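Local coordinates for Spermidine/putrescine ABC transporter, periplasmic binding protein (Treponema pallidum, PDB 2V84) that binds polyamines such as spermidine and putrescine, probably as the receptor lipoprotein of an ABC transporter, at residues Y179-K184 and T321-V326. Residues are numbered along the deposited sequence; the frame is centred on the assembly and turned at random. Where two conformers were deposited one is given.
Sequences YNVNTK and TLKTDV
The carboxamide of N182 spans the backbone of L322 and T324, a side-chain-to-main-chain clasp that joins the turn between helices 166-176 and 186-200 to the end of strand 321-322 and the chain that follows it. Its ND2 donates to L322 O at 2.9 Å, the acceptor lying almost in the amide plane of the asparagine. OD1 takes T324 N at 2.8 Å in a nearly straight bond (168°), although that donor stands above the carbonyl plane. With CG anti to its own carbonyl carbon (chi1 -55°), the amide projects from the turn toward the strand end. T324 OG1 lies over the face of the amide, 3.0 Å from N182 CG, poorly angled for a hydrogen bond to OD1 or ND2. The turn is a type I beta turn from N180 to T183, closed by T183 N on N180 O, in the α/β architecture of a periplasmic binding protein, where strand 321-322 runs parallel to strand 254-260. Beside the clasp V181 CG2 meets T321 CG2 at 3.8 Å, an apolar contact of side chains lying alongside each other and running opposite ways. A methyl of V326, CG1, rests against N182 O at 3.3 Å. R167, predicted to bind spermidine, bonds to both V181 O and T324 O, bridging the two segments. K323 turns its amine away from N182 to salt bridges with E168, also predicted to bind spermidine, and with a bound MES, probably from the crystallisation liquor.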
ATOM      1  N   TYR A 179      14.476 -10.206  10.704  1.00 35.29           N
ATOM      2  CA  TYR A 179      15.271  -9.105  10.178  1.00 35.31           C
ATOM      3  C   TYR A 179      14.404  -7.913   9.767  1.00 35.44           C
ATOM      4  O   TYR A 179      13.218  -8.062   9.459  1.00 35.96           O
ATOM      5  CB  TYR A 179      16.111  -9.590   8.999  1.00 35.39           C
ATOM      6  CG  TYR A 179      17.072 -10.715   9.338  1.00 35.47           C
ATOM      7  CD1 TYR A 179      17.746 -10.742  10.566  1.00 36.95           C
ATOM      8  CD2 TYR A 179      17.337 -11.730   8.423  1.00 34.72           C
ATOM      9  CE1 TYR A 179      18.633 -11.760  10.882  1.00 36.42           C
ATOM     10  CE2 TYR A 179      18.227 -12.755   8.724  1.00 35.61           C
ATOM     11  CZ  TYR A 179      18.879 -12.758   9.956  1.00 35.81           C
ATOM     12  OH  TYR A 179      19.774 -13.756  10.267  1.00 37.21           O
ATOM     13  N   ASN A 180      14.996  -6.724   9.767  1.00 35.10           N
ATOM     14  CA  ASN A 180      14.246  -5.539   9.389  1.00 34.51           C
ATOM     15  C   ASN A 180      13.819  -5.609   7.925  1.00 33.86           C
ATOM     16  O   ASN A 180      14.659  -5.887   7.058  1.00 33.97           O
ATOM     17  CB  ASN A 180      15.063  -4.267   9.642  1.00 34.90           C
ATOM     18  CG  ASN A 180      14.187  -3.047   9.718  1.00 35.84           C
ATOM     19  OD1 ASN A 180      13.824  -2.462   8.701  1.00 36.69           O
ATOM     20  ND2 ASN A 180      13.804  -2.678  10.934  1.00 37.10           N
ATOM     21  N   VAL A 181      12.535  -5.369   7.643  1.00 32.81           N
ATOM     22  CA  VAL A 181      12.069  -5.397   6.252  1.00 32.08           C
ATOM     23  C   VAL A 181      12.796  -4.367   5.385  1.00 31.31           C
ATOM     24  O   VAL A 181      12.697  -4.390   4.155  1.00 30.86           O
ATOM     25  CB  VAL A 181      10.487  -5.299   6.089  1.00 31.93           C
ATOM     26  CG1 VAL A 181       9.769  -6.183   7.102  1.00 32.96           C
ATOM     27  CG2 VAL A 181       9.994  -3.897   6.182  1.00 31.95           C
ATOM     28  N   ASN A 182      13.565  -3.484   6.029  1.00 31.79           N
ATOM     29  CA  ASN A 182      14.358  -2.482   5.323  1.00 31.52           C
ATOM     30  C   ASN A 182      15.856  -2.673   5.509  1.00 32.58           C
ATOM     31  O   ASN A 182      16.628  -1.741   5.261  1.00 32.73           O
ATOM     32  CB  ASN A 182      13.996  -1.055   5.789  1.00 31.12           C
ATOM     33  CG  ASN A 182      12.526  -0.761   5.663  1.00 30.48           C
ATOM     34  OD1 ASN A 182      11.961  -0.880   4.580  1.00 29.59           O
ATOM     35  ND2 ASN A 182      11.887  -0.402   6.775  1.00 29.12           N
ATOM     36  N   THR A 183      16.255  -3.869   5.939  1.00 32.60           N
ATOM     37  CA  THR A 183      17.653  -4.143   6.254  1.00 32.98           C
ATOM     38  C   THR A 183      18.595  -3.801   5.097  1.00 33.37           C
ATOM     39  O   THR A 183      18.215  -3.828   3.920  1.00 33.96           O
ATOM     40  CB  THR A 183      17.876  -5.599   6.739  1.00 32.49           C
ATOM     41  OG1 THR A 183      19.116  -5.665   7.458  1.00 32.97           O
ATOM     42  CG2 THR A 183      17.899  -6.592   5.570  1.00 31.14           C
ATOM     43  N   LYS A 184      19.820  -3.445   5.459  1.00 33.89           N
ATOM     44  CA  LYS A 184      20.841  -3.110   4.504  1.00 34.11           C
ATOM     45  C   LYS A 184      21.935  -4.164   4.583  1.00 34.21           C
ATOM     46  O   LYS A 184      22.881  -4.149   3.781  1.00 34.59           O
ATOM     47  CB  LYS A 184      21.408  -1.733   4.832  1.00 34.29           C
ATOM     48  CG  LYS A 184      20.448  -0.592   4.477  1.00 34.91           C
ATOM     49  CD  LYS A 184      20.322   0.401   5.620  1.00 37.68           C
ATOM     50  CE  LYS A 184      19.376   1.530   5.251  1.00 39.98           C
ATOM     51  NZ  LYS A 184      19.251   2.528   6.355  1.00 42.20           N
ATOM     52  N   THR A 321       6.276  -3.363  10.228  1.00 35.77           N
ATOM     53  CA  THR A 321       7.339  -2.409   9.937  1.00 35.71           C
ATOM     54  C   THR A 321       7.049  -1.669   8.653  1.00 34.94           C
ATOM     55  O   THR A 321       6.858  -2.279   7.614  1.00 34.88           O
ATOM     56  CB  THR A 321       8.744  -3.090   9.853  1.00 36.34           C
ATOM     57  OG1 THR A 321       9.082  -3.646  11.130  1.00 37.13           O
ATOM     58  CG2 THR A 321       9.863  -2.076   9.495  1.00 36.76           C
ATOM     59  N   LEU A 322       7.038  -0.338   8.741  1.00 34.79           N
ATOM     60  CA  LEU A 322       6.820   0.527   7.582  1.00 34.52           C
ATOM     61  C   LEU A 322       7.957   0.370   6.580  1.00 33.58           C
ATOM     62  O   LEU A 322       9.115   0.493   6.948  1.00 33.06           O
ATOM     63  CB  LEU A 322       6.726   2.000   8.050  1.00 35.14           C
ATOM     64  CG  LEU A 322       6.294   3.018   6.999  1.00 35.43           C
ATOM     65  CD1 LEU A 322       4.818   2.789   6.681  1.00 36.00           C
ATOM     66  CD2 LEU A 322       6.550   4.469   7.440  1.00 36.22           C
ATOM     67  N   LYS A 323       7.623   0.099   5.314  1.00 33.02           N
ATOM     68  CA  LYS A 323       8.637  -0.015   4.265  1.00 32.87           C
ATOM     69  C   LYS A 323       9.218   1.358   3.981  1.00 33.19           C
ATOM     70  O   LYS A 323       8.479   2.345   3.791  1.00 32.91           O
ATOM     71  CB  LYS A 323       8.029  -0.587   2.980  1.00 33.25           C
ATOM     72  CG  LYS A 323       7.619  -2.062   3.078  1.00 32.32           C
ATOM     73  CD  LYS A 323       6.912  -2.484   1.784  1.00 32.74           C
ATOM     74  CE  LYS A 323       5.566  -1.792   1.637  1.00 31.08           C
ATOM     75  NZ  LYS A 323       4.885  -2.150   0.341  1.00 35.08           N
ATOM     76  N   THR A 324      10.542   1.432   3.969  1.00 33.14           N
ATOM     77  CA  THR A 324      11.201   2.713   3.832  1.00 34.16           C
ATOM     78  C   THR A 324      12.198   2.669   2.695  1.00 33.88           C
ATOM     79  O   THR A 324      12.455   1.618   2.105  1.00 34.63           O
ATOM     80  CB  THR A 324      11.982   3.095   5.119  1.00 33.75           C
ATOM     81  OG1 THR A 324      13.039   2.158   5.307  1.00 36.48           O
ATOM     82  CG2 THR A 324      11.072   3.111   6.352  1.00 36.22           C
ATOM     83  N   ASP A 325      12.755   3.828   2.388  0.50 34.23           N
ATOM     84  CA  ASP A 325      13.828   3.914   1.431  0.50 34.29           C
ATOM     85  C   ASP A 325      15.101   3.279   1.986  0.50 34.28           C
ATOM     86  O   ASP A 325      15.642   3.716   3.014  0.50 34.26           O
ATOM     87  CB  ASP A 325      14.072   5.368   1.051  0.50 34.11           C
ATOM     88  CG  ASP A 325      14.986   5.498  -0.127  0.50 35.70           C
ATOM     89  OD1 ASP A 325      14.827   4.723  -1.095  0.50 37.50           O
ATOM     90  OD2 ASP A 325      15.875   6.366  -0.078  0.50 38.19           O
ATOM     91  N   VAL A 326      15.574   2.249   1.294  1.00 33.88           N
ATOM     92  CA  VAL A 326      16.809   1.534   1.685  1.00 34.62           C
ATOM     93  C   VAL A 326      18.102   2.095   1.064  1.00 35.38           C
ATOM     94  O   VAL A 326      19.212   1.630   1.384  1.00 35.56           O
ATOM     95  CB  VAL A 326      16.701   0.010   1.431  1.00 34.74           C
ATOM     96  CG1 VAL A 326      15.624  -0.580   2.321  1.00 34.46           C
ATOM     97  CG2 VAL A 326      16.415  -0.299  -0.045  1.00 33.52           C
TER